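Local coordinates for protein serine-threonine phosphatase 2C (Toxoplasma gondii, PDB 2I44) that binds calcium ions and, like other PP2C-family enzymes, probably removes phosphate from phosphoserine and phosphothreonine residues of proteins, at residues G267-A281 with A294-R306. Sequence-based numbering, arbitrary orientation.
Sequences GLWDVMSAAQAVEIA and ALVEMTLAEQQSR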
ATOM      1  N   GLY A 267      -0.048 -10.405  -4.634  1.00 16.65           N
ATOM      2  CA  GLY A 267       0.769 -11.470  -5.194  1.00 13.10           C
ATOM      3  C   GLY A 267       1.198 -12.391  -4.062  1.00 14.89           C
ATOM      4  O   GLY A 267       1.518 -13.569  -4.274  1.00 13.74           O
ATOM      5  N   LEU A 268       1.214 -11.842  -2.849  1.00 14.01           N
ATOM      6  CA  LEU A 268       1.559 -12.611  -1.658  1.00 14.24           C
ATOM      7  C   LEU A 268       0.305 -13.072  -0.910  1.00 14.55           C
ATOM      8  O   LEU A 268       0.180 -14.240  -0.542  1.00 15.23           O
ATOM      9  CB  LEU A 268       2.413 -11.782  -0.693  1.00 14.94           C
ATOM     10  CG  LEU A 268       2.535 -12.430   0.698  1.00 18.57           C
ATOM     11  CD1 LEU A 268       3.354 -13.722   0.595  1.00 15.58           C
ATOM     12  CD2 LEU A 268       3.191 -11.473   1.679  1.00 20.05           C
ATOM     13  N   TRP A 269      -0.626 -12.146  -0.695  1.00 14.38           N
ATOM     14  CA  TRP A 269      -1.839 -12.437   0.063  1.00 14.90           C
ATOM     15  C   TRP A 269      -2.851 -13.381  -0.583  1.00 14.82           C
ATOM     16  O   TRP A 269      -3.601 -14.046   0.119  1.00 12.61           O
ATOM     17  CB  TRP A 269      -2.510 -11.118   0.450  1.00 15.92           C
ATOM     18  CG  TRP A 269      -1.571 -10.206   1.193  1.00 14.88           C
ATOM     19  CD1 TRP A 269      -1.285  -8.901   0.899  1.00 15.04           C
ATOM     20  CD2 TRP A 269      -0.804 -10.533   2.358  1.00 12.87           C
ATOM     21  NE1 TRP A 269      -0.391  -8.397   1.811  1.00 11.62           N
ATOM     22  CE2 TRP A 269      -0.081  -9.376   2.720  1.00 14.35           C
ATOM     23  CE3 TRP A 269      -0.660 -11.692   3.133  1.00 14.99           C
ATOM     24  CZ2 TRP A 269       0.778  -9.341   3.828  1.00 15.30           C
ATOM     25  CZ3 TRP A 269       0.200 -11.658   4.243  1.00 15.42           C
ATOM     26  CH2 TRP A 269       0.906 -10.488   4.576  1.00 16.21           C
ATOM     27  N   ASP A 270      -2.893 -13.442  -1.905  1.00 15.24           N
ATOM     28  CA  ASP A 270      -3.837 -14.358  -2.529  1.00 18.23           C
ATOM     29  C   ASP A 270      -3.453 -15.791  -2.167  1.00 17.97           C
ATOM     30  O   ASP A 270      -4.272 -16.702  -2.241  1.00 15.71           O
ATOM     31  CB  ASP A 270      -3.865 -14.171  -4.050  1.00 20.23           C
ATOM     32  CG  ASP A 270      -4.587 -12.894  -4.468  1.00 24.09           C
ATOM     33  OD1 ASP A 270      -5.382 -12.366  -3.652  1.00 25.02           O
ATOM     34  OD2 ASP A 270      -4.377 -12.426  -5.610  1.00 27.48           O
ATOM     35  N   VAL A 271      -2.206 -15.976  -1.740  1.00 18.18           N
ATOM     36  CA  VAL A 271      -1.730 -17.298  -1.359  1.00 19.87           C
ATOM     37  C   VAL A 271      -1.568 -17.505   0.148  1.00 20.83           C
ATOM     38  O   VAL A 271      -2.033 -18.509   0.698  1.00 19.09           O
ATOM     39  CB  VAL A 271      -0.379 -17.619  -2.030  1.00 21.25           C
ATOM     40  CG1 VAL A 271       0.053 -19.023  -1.662  1.00 21.36           C
ATOM     41  CG2 VAL A 271      -0.494 -17.473  -3.547  1.00 21.57           C
HETATM   42  N   MSE A 272      -0.922 -16.552   0.812  1.00 20.11           N
HETATM   43  CA  MSE A 272      -0.660 -16.650   2.250  1.00 20.13           C
HETATM   44  C   MSE A 272      -1.576 -15.823   3.166  1.00 17.79           C
HETATM   45  O   MSE A 272      -1.962 -14.711   2.827  1.00 14.06           O
HETATM   46  CB  MSE A 272       0.791 -16.242   2.520  1.00 23.61           C
HETATM   47  CG  MSE A 272       1.837 -17.057   1.775  1.00 31.05           C
HETATM   48 SE   MSE A 272       1.863 -18.891   2.394  1.00 40.41          SE
HETATM   49  CE  MSE A 272       2.288 -19.777   0.722  1.00 37.16           C
ATOM     50  N   SER A 273      -1.905 -16.378   4.333  1.00 17.59           N
ATOM     51  CA  SER A 273      -2.733 -15.679   5.330  1.00 17.59           C
ATOM     52  C   SER A 273      -1.799 -14.788   6.155  1.00 14.87           C
ATOM     53  O   SER A 273      -0.584 -14.946   6.092  1.00 13.44           O
ATOM     54  CB  SER A 273      -3.393 -16.669   6.286  1.00 17.57           C
ATOM     55  OG  SER A 273      -2.462 -17.096   7.268  1.00 18.85           O
ATOM     56  N   ALA A 274      -2.363 -13.873   6.937  1.00 13.98           N
ATOM     57  CA  ALA A 274      -1.548 -12.974   7.755  1.00 13.87           C
ATOM     58  C   ALA A 274      -0.640 -13.762   8.702  1.00 14.92           C
ATOM     59  O   ALA A 274       0.564 -13.503   8.784  1.00 13.63           O
ATOM     60  CB  ALA A 274      -2.448 -12.018   8.549  1.00 11.01           C
ATOM     61  N   ALA A 275      -1.219 -14.733   9.405  1.00 14.06           N
ATOM     62  CA  ALA A 275      -0.451 -15.560  10.336  1.00 16.28           C
ATOM     63  C   ALA A 275       0.671 -16.322   9.627  1.00 17.16           C
ATOM     64  O   ALA A 275       1.784 -16.417  10.144  1.00 17.53           O
ATOM     65  CB  ALA A 275      -1.378 -16.536  11.064  1.00 15.14           C
ATOM     66  N   GLN A 276       0.391 -16.858   8.442  1.00 16.95           N
ATOM     67  CA  GLN A 276       1.417 -17.591   7.699  1.00 16.88           C
ATOM     68  C   GLN A 276       2.579 -16.684   7.311  1.00 18.61           C
ATOM     69  O   GLN A 276       3.745 -17.076   7.398  1.00 18.91           O
ATOM     70  CB  GLN A 276       0.827 -18.218   6.433  1.00 15.24           C
ATOM     71  CG  GLN A 276      -0.135 -19.369   6.692  1.00 14.21           C
ATOM     72  CD  GLN A 276      -0.707 -19.933   5.407  1.00 12.33           C
ATOM     73  OE1 GLN A 276      -1.314 -19.212   4.625  1.00 11.26           O
ATOM     74  NE2 GLN A 276      -0.513 -21.228   5.182  1.00 11.92           N
ATOM     75  N   ALA A 277       2.264 -15.469   6.877  1.00 18.12           N
ATOM     76  CA  ALA A 277       3.310 -14.537   6.480  1.00 19.89           C
ATOM     77  C   ALA A 277       4.177 -14.150   7.675  1.00 19.73           C
ATOM     78  O   ALA A 277       5.403 -14.170   7.596  1.00 21.87           O
ATOM     79  CB  ALA A 277       2.691 -13.289   5.850  1.00 19.03           C
ATOM     80  N   VAL A 278       3.544 -13.807   8.786  1.00 19.23           N
ATOM     81  CA  VAL A 278       4.291 -13.415   9.971  1.00 21.22           C
ATOM     82  C   VAL A 278       5.205 -14.547  10.440  1.00 22.40           C
ATOM     83  O   VAL A 278       6.376 -14.322  10.746  1.00 22.83           O
ATOM     84  CB  VAL A 278       3.342 -13.012  11.110  1.00 20.39           C
ATOM     85  CG1 VAL A 278       4.124 -12.809  12.393  1.00 21.58           C
ATOM     86  CG2 VAL A 278       2.613 -11.734  10.733  1.00 21.05           C
ATOM     87  N   GLU A 279       4.668 -15.761  10.484  1.00 23.50           N
ATOM     88  CA  GLU A 279       5.441 -16.924  10.905  1.00 24.19           C
ATOM     89  C   GLU A 279       6.679 -17.102  10.028  1.00 23.30           C
ATOM     90  O   GLU A 279       7.792 -17.234  10.542  1.00 20.31           O
ATOM     91  CB  GLU A 279       4.581 -18.185  10.839  1.00 27.87           C
ATOM     92  CG  GLU A 279       5.370 -19.470  11.052  1.00 35.69           C
ATOM     93  CD  GLU A 279       4.479 -20.692  11.182  1.00 39.40           C
ATOM     94  OE1 GLU A 279       3.881 -20.880  12.263  1.00 41.61           O
ATOM     95  OE2 GLU A 279       4.369 -21.457  10.202  1.00 42.34           O
ATOM     96  N   ILE A 280       6.480 -17.104   8.710  1.00 21.40           N
ATOM     97  CA  ILE A 280       7.579 -17.258   7.765  1.00 21.50           C
ATOM     98  C   ILE A 280       8.617 -16.156   7.963  1.00 22.14           C
ATOM     99  O   ILE A 280       9.818 -16.421   7.996  1.00 21.42           O
ATOM    100  CB  ILE A 280       7.072 -17.214   6.307  1.00 22.79           C
ATOM    101  CG1 ILE A 280       6.172 -18.423   6.032  1.00 24.65           C
ATOM    102  CG2 ILE A 280       8.251 -17.207   5.332  1.00 21.33           C
ATOM    103  CD1 ILE A 280       5.556 -18.421   4.651  1.00 24.48           C
ATOM    104  N   ALA A 281       8.143 -14.919   8.095  1.00 22.35           N
ATOM    105  CA  ALA A 281       9.020 -13.772   8.293  1.00 23.40           C
ATOM    106  C   ALA A 281       9.738 -13.848   9.644  1.00 23.44           C
ATOM    107  O   ALA A 281      10.928 -13.567   9.729  1.00 22.43           O
ATOM    108  CB  ALA A 281       8.214 -12.478   8.201  1.00 21.91           C
ATOM    109  N   ALA A 294      12.253 -14.594   1.921  1.00 24.24           N
ATOM    110  CA  ALA A 294      11.639 -15.838   2.363  1.00 24.27           C
ATOM    111  C   ALA A 294      10.158 -15.823   1.987  1.00 23.23           C
ATOM    112  O   ALA A 294       9.635 -16.805   1.466  1.00 21.81           O
ATOM    113  CB  ALA A 294      11.806 -16.005   3.868  1.00 24.36           C
ATOM    114  N   LEU A 295       9.489 -14.702   2.240  1.00 21.87           N
ATOM    115  CA  LEU A 295       8.070 -14.574   1.915  1.00 21.00           C
ATOM    116  C   LEU A 295       7.808 -14.745   0.422  1.00 21.10           C
ATOM    117  O   LEU A 295       6.844 -15.396   0.029  1.00 19.88           O
ATOM    118  CB  LEU A 295       7.538 -13.210   2.371  1.00 21.18           C
ATOM    119  CG  LEU A 295       7.281 -13.043   3.868  1.00 20.62           C
ATOM    120  CD1 LEU A 295       6.942 -11.599   4.188  1.00 21.56           C
ATOM    121  CD2 LEU A 295       6.150 -13.964   4.281  1.00 20.93           C
ATOM    122  N   VAL A 296       8.662 -14.159  -0.412  1.00 20.90           N
ATOM    123  CA  VAL A 296       8.470 -14.266  -1.853  1.00 21.32           C
ATOM    124  C   VAL A 296       8.793 -15.667  -2.386  1.00 22.13           C
ATOM    125  O   VAL A 296       7.998 -16.251  -3.126  1.00 19.73           O
ATOM    126  CB  VAL A 296       9.322 -13.216  -2.619  1.00 21.26           C
ATOM    127  CG1 VAL A 296       9.223 -13.451  -4.127  1.00 17.34           C
ATOM    128  CG2 VAL A 296       8.844 -11.806  -2.272  1.00 19.09           C
ATOM    129  N   GLU A 297       9.942 -16.212  -2.002  1.00 22.94           N
ATOM    130  CA  GLU A 297      10.329 -17.536  -2.488  1.00 25.09           C
ATOM    131  C   GLU A 297       9.374 -18.640  -2.020  1.00 25.05           C
ATOM    132  O   GLU A 297       9.063 -19.552  -2.784  1.00 23.63           O
ATOM    133  CB  GLU A 297      11.777 -17.842  -2.083  1.00 25.04           C
ATOM    134  CG  GLU A 297      12.747 -16.746  -2.527  1.00 29.41           C
ATOM    135  CD  GLU A 297      14.206 -17.171  -2.501  1.00 31.47           C
ATOM    136  OE1 GLU A 297      14.619 -17.826  -1.521  1.00 33.13           O
ATOM    137  OE2 GLU A 297      14.943 -16.835  -3.458  1.00 32.74           O
HETATM  138  N   MSE A 298       8.903 -18.540  -0.777  1.00 26.51           N
HETATM  139  CA  MSE A 298       7.965 -19.515  -0.220  1.00 28.86           C
HETATM  140  C   MSE A 298       6.658 -19.485  -1.014  1.00 27.93           C
HETATM  141  O   MSE A 298       6.067 -20.527  -1.295  1.00 27.44           O
HETATM  142  CB  MSE A 298       7.656 -19.186   1.245  1.00 35.27           C
HETATM  143  CG  MSE A 298       8.807 -19.381   2.222  1.00 43.61           C
HETATM  144 SE   MSE A 298       9.067 -21.211   2.709  1.00 61.63          SE
HETATM  145  CE  MSE A 298       8.045 -21.239   4.340  1.00 52.18           C
ATOM    146  N   THR A 299       6.212 -18.280  -1.361  1.00 24.12           N
ATOM    147  CA  THR A 299       4.985 -18.087  -2.121  1.00 22.49           C
ATOM    148  C   THR A 299       5.123 -18.668  -3.520  1.00 23.21           C
ATOM    149  O   THR A 299       4.211 -19.330  -4.014  1.00 22.69           O
ATOM    150  CB  THR A 299       4.635 -16.583  -2.224  1.00 21.69           C
ATOM    151  OG1 THR A 299       4.346 -16.081  -0.914  1.00 19.04           O
ATOM    152  CG2 THR A 299       3.426 -16.360  -3.132  1.00 19.66           C
ATOM    153  N   LEU A 300       6.267 -18.422  -4.153  1.00 23.08           N
ATOM    154  CA  LEU A 300       6.530 -18.927  -5.493  1.00 24.60           C
ATOM    155  C   LEU A 300       6.593 -20.455  -5.515  1.00 24.79           C
ATOM    156  O   LEU A 300       6.100 -21.089  -6.447  1.00 25.46           O
ATOM    157  CB  LEU A 300       7.833 -18.332  -6.031  1.00 26.32           C
ATOM    158  CG  LEU A 300       7.777 -16.853  -6.429  1.00 27.64           C
ATOM    159  CD1 LEU A 300       9.176 -16.299  -6.671  1.00 25.39           C
ATOM    160  CD2 LEU A 300       6.931 -16.714  -7.681  1.00 27.86           C
ATOM    161  N   ALA A 301       7.192 -21.043  -4.486  1.00 24.68           N
ATOM    162  CA  ALA A 301       7.293 -22.493  -4.404  1.00 26.19           C
ATOM    163  C   ALA A 301       5.894 -23.103  -4.307  1.00 27.06           C
ATOM    164  O   ALA A 301       5.586 -24.081  -4.984  1.00 27.71           O
ATOM    165  CB  ALA A 301       8.121 -22.888  -3.189  1.00 25.24           C
ATOM    166  N   GLU A 302       5.049 -22.514  -3.466  1.00 27.24           N
ATOM    167  CA  GLU A 302       3.686 -22.997  -3.283  1.00 26.89           C
ATOM    168  C   GLU A 302       2.900 -22.903  -4.582  1.00 26.82           C
ATOM    169  O   GLU A 302       2.131 -23.808  -4.924  1.00 27.83           O
ATOM    170  CB  GLU A 302       2.979 -22.181  -2.201  1.00 27.03           C
ATOM    171  CG  GLU A 302       1.534 -22.592  -1.941  1.00 25.44           C
ATOM    172  CD  GLU A 302       1.397 -24.065  -1.583  1.00 26.32           C
ATOM    173  OE1 GLU A 302       2.322 -24.612  -0.943  1.00 25.73           O
ATOM    174  OE2 GLU A 302       0.365 -24.674  -1.930  1.00 26.02           O
ATOM    175  N   GLN A 303       3.089 -21.807  -5.308  1.00 27.02           N
ATOM    176  CA  GLN A 303       2.392 -21.618  -6.565  1.00 25.26           C
ATOM    177  C   GLN A 303       2.798 -22.694  -7.574  1.00 26.49           C
ATOM    178  O   GLN A 303       1.945 -23.218  -8.297  1.00 24.80           O
ATOM    179  CB  GLN A 303       2.671 -20.218  -7.117  1.00 26.54           C
ATOM    180  CG  GLN A 303       1.965 -19.079  -6.357  1.00 25.69           C
ATOM    181  CD  GLN A 303       0.459 -19.013  -6.604  1.00 25.90           C
ATOM    182  OE1 GLN A 303      -0.084 -17.941  -6.889  1.00 27.29           O
ATOM    183  NE2 GLN A 303      -0.221 -20.145  -6.481  1.00 23.88           N
ATOM    184  N   GLN A 304       4.089 -23.024  -7.630  1.00 26.30           N
ATOM    185  CA  GLN A 304       4.552 -24.062  -8.554  1.00 29.31           C
ATOM    186  C   GLN A 304       3.875 -25.370  -8.171  1.00 27.92           C
ATOM    187  O   GLN A 304       3.370 -26.097  -9.021  1.00 29.59           O
ATOM    188  CB  GLN A 304       6.066 -24.278  -8.455  1.00 32.97           C
ATOM    189  CG  GLN A 304       6.940 -23.078  -8.757  1.00 37.56           C
ATOM    190  CD  GLN A 304       8.406 -23.467  -8.883  1.00 41.17           C
ATOM    191  OE1 GLN A 304       8.855 -23.901  -9.947  1.00 41.28           O
ATOM    192  NE2 GLN A 304       9.154 -23.336  -7.787  1.00 40.26           N
ATOM    193  N   SER A 305       3.885 -25.650  -6.873  1.00 26.75           N
ATOM    194  CA  SER A 305       3.292 -26.854  -6.310  1.00 26.45           C
ATOM    195  C   SER A 305       1.823 -26.985  -6.715  1.00 26.72           C
ATOM    196  O   SER A 305       1.278 -28.088  -6.786  1.00 26.87           O
ATOM    197  CB  SER A 305       3.411 -26.800  -4.784  1.00 27.19           C
ATOM    198  OG  SER A 305       3.074 -28.039  -4.185  1.00 31.21           O
ATOM    199  N   ARG A 306       1.189 -25.849  -6.985  1.00 25.98           N
ATOM    200  CA  ARG A 306      -0.218 -25.831  -7.366  1.00 23.63           C
ATOM    201  C   ARG A 306      -0.403 -25.737  -8.864  1.00 23.95           C
ATOM    202  O   ARG A 306      -1.532 -25.707  -9.343  1.00 22.71           O
ATOM    203  CB  ARG A 306      -0.933 -24.641  -6.728  1.00 21.73           C
ATOM    204  CG  ARG A 306      -0.862 -24.591  -5.223  1.00 21.61           C
ATOM    205  CD  ARG A 306      -1.576 -23.358  -4.695  1.00 18.27           C
ATOM    206  NE  ARG A 306      -1.494 -23.262  -3.244  1.00 15.58           N
ATOM    207  CZ  ARG A 306      -2.139 -22.357  -2.520  1.00 18.31           C
ATOM    208  NH1 ARG A 306      -2.918 -21.462  -3.112  1.00 19.07           N
ATOM    209  NH2 ARG A 306      -2.019 -22.357  -1.200  1.00 18.84           N
TER
HETATM  210  O   HOH W   1       1.147 -15.111  -6.678  1.00 27.70           O
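V271 lays its CG1 methyl over one face of the R306 guanidinium, 3.7 Å above the plane and toward its rim, while E302 OE2 sits at the edge, almost in that plane. The carboxylate takes R306 NE on its anti lone pair, at 2.7 Å from NE to OE2, in a salt bridge to the residue four positions later, which helps hold the guanidinium plane facing V271 CG1. The W269 ring has L268 CD2 over one face and M272 O and S273 O at its edge, in plane. V271 CG1 also rests on E302 CG. With CG1 anti to its backbone N (chi1 -177°), V271 turns CG2 to the Q303 amide, 3.4 Å from Q303 OE1. A water donates to both this OE1 and G267 O, bridging the two segments, which share no direct hydrogen bond. G267 follows D266, a calcium ligand, so this end of the interface lies beside the metal site. Both segments belong to the helical layer that packs on one antiparallel sheet of the PP2C beta-sandwich; L295 and T299 also reach strand 313-320, and A277 and A281 touch strand 258-264. The helical parts 274-281 and 294-305 run at 123°, their axes 9.7 Å apart at closest. Between them L295 pushes CD2 against the backbone of A277, 3.4 Å from A277 O, and against I280 CB. I280 and M298, a selenomethionine, meet tip to tip, CD1 to CE at 3.8 Å. At the next residue, T299 OG1 donates nearly along the C=O axis to L295 O, which also accepts from T299 N, so the hydroxyl proton is used within its own helix. L268 CD1 lies a tight 3.0 Å from T299 OG1, the side chains crossing at about a right angle; selenomethionine M272 brings CG near OG1 too and CE to E302 CB.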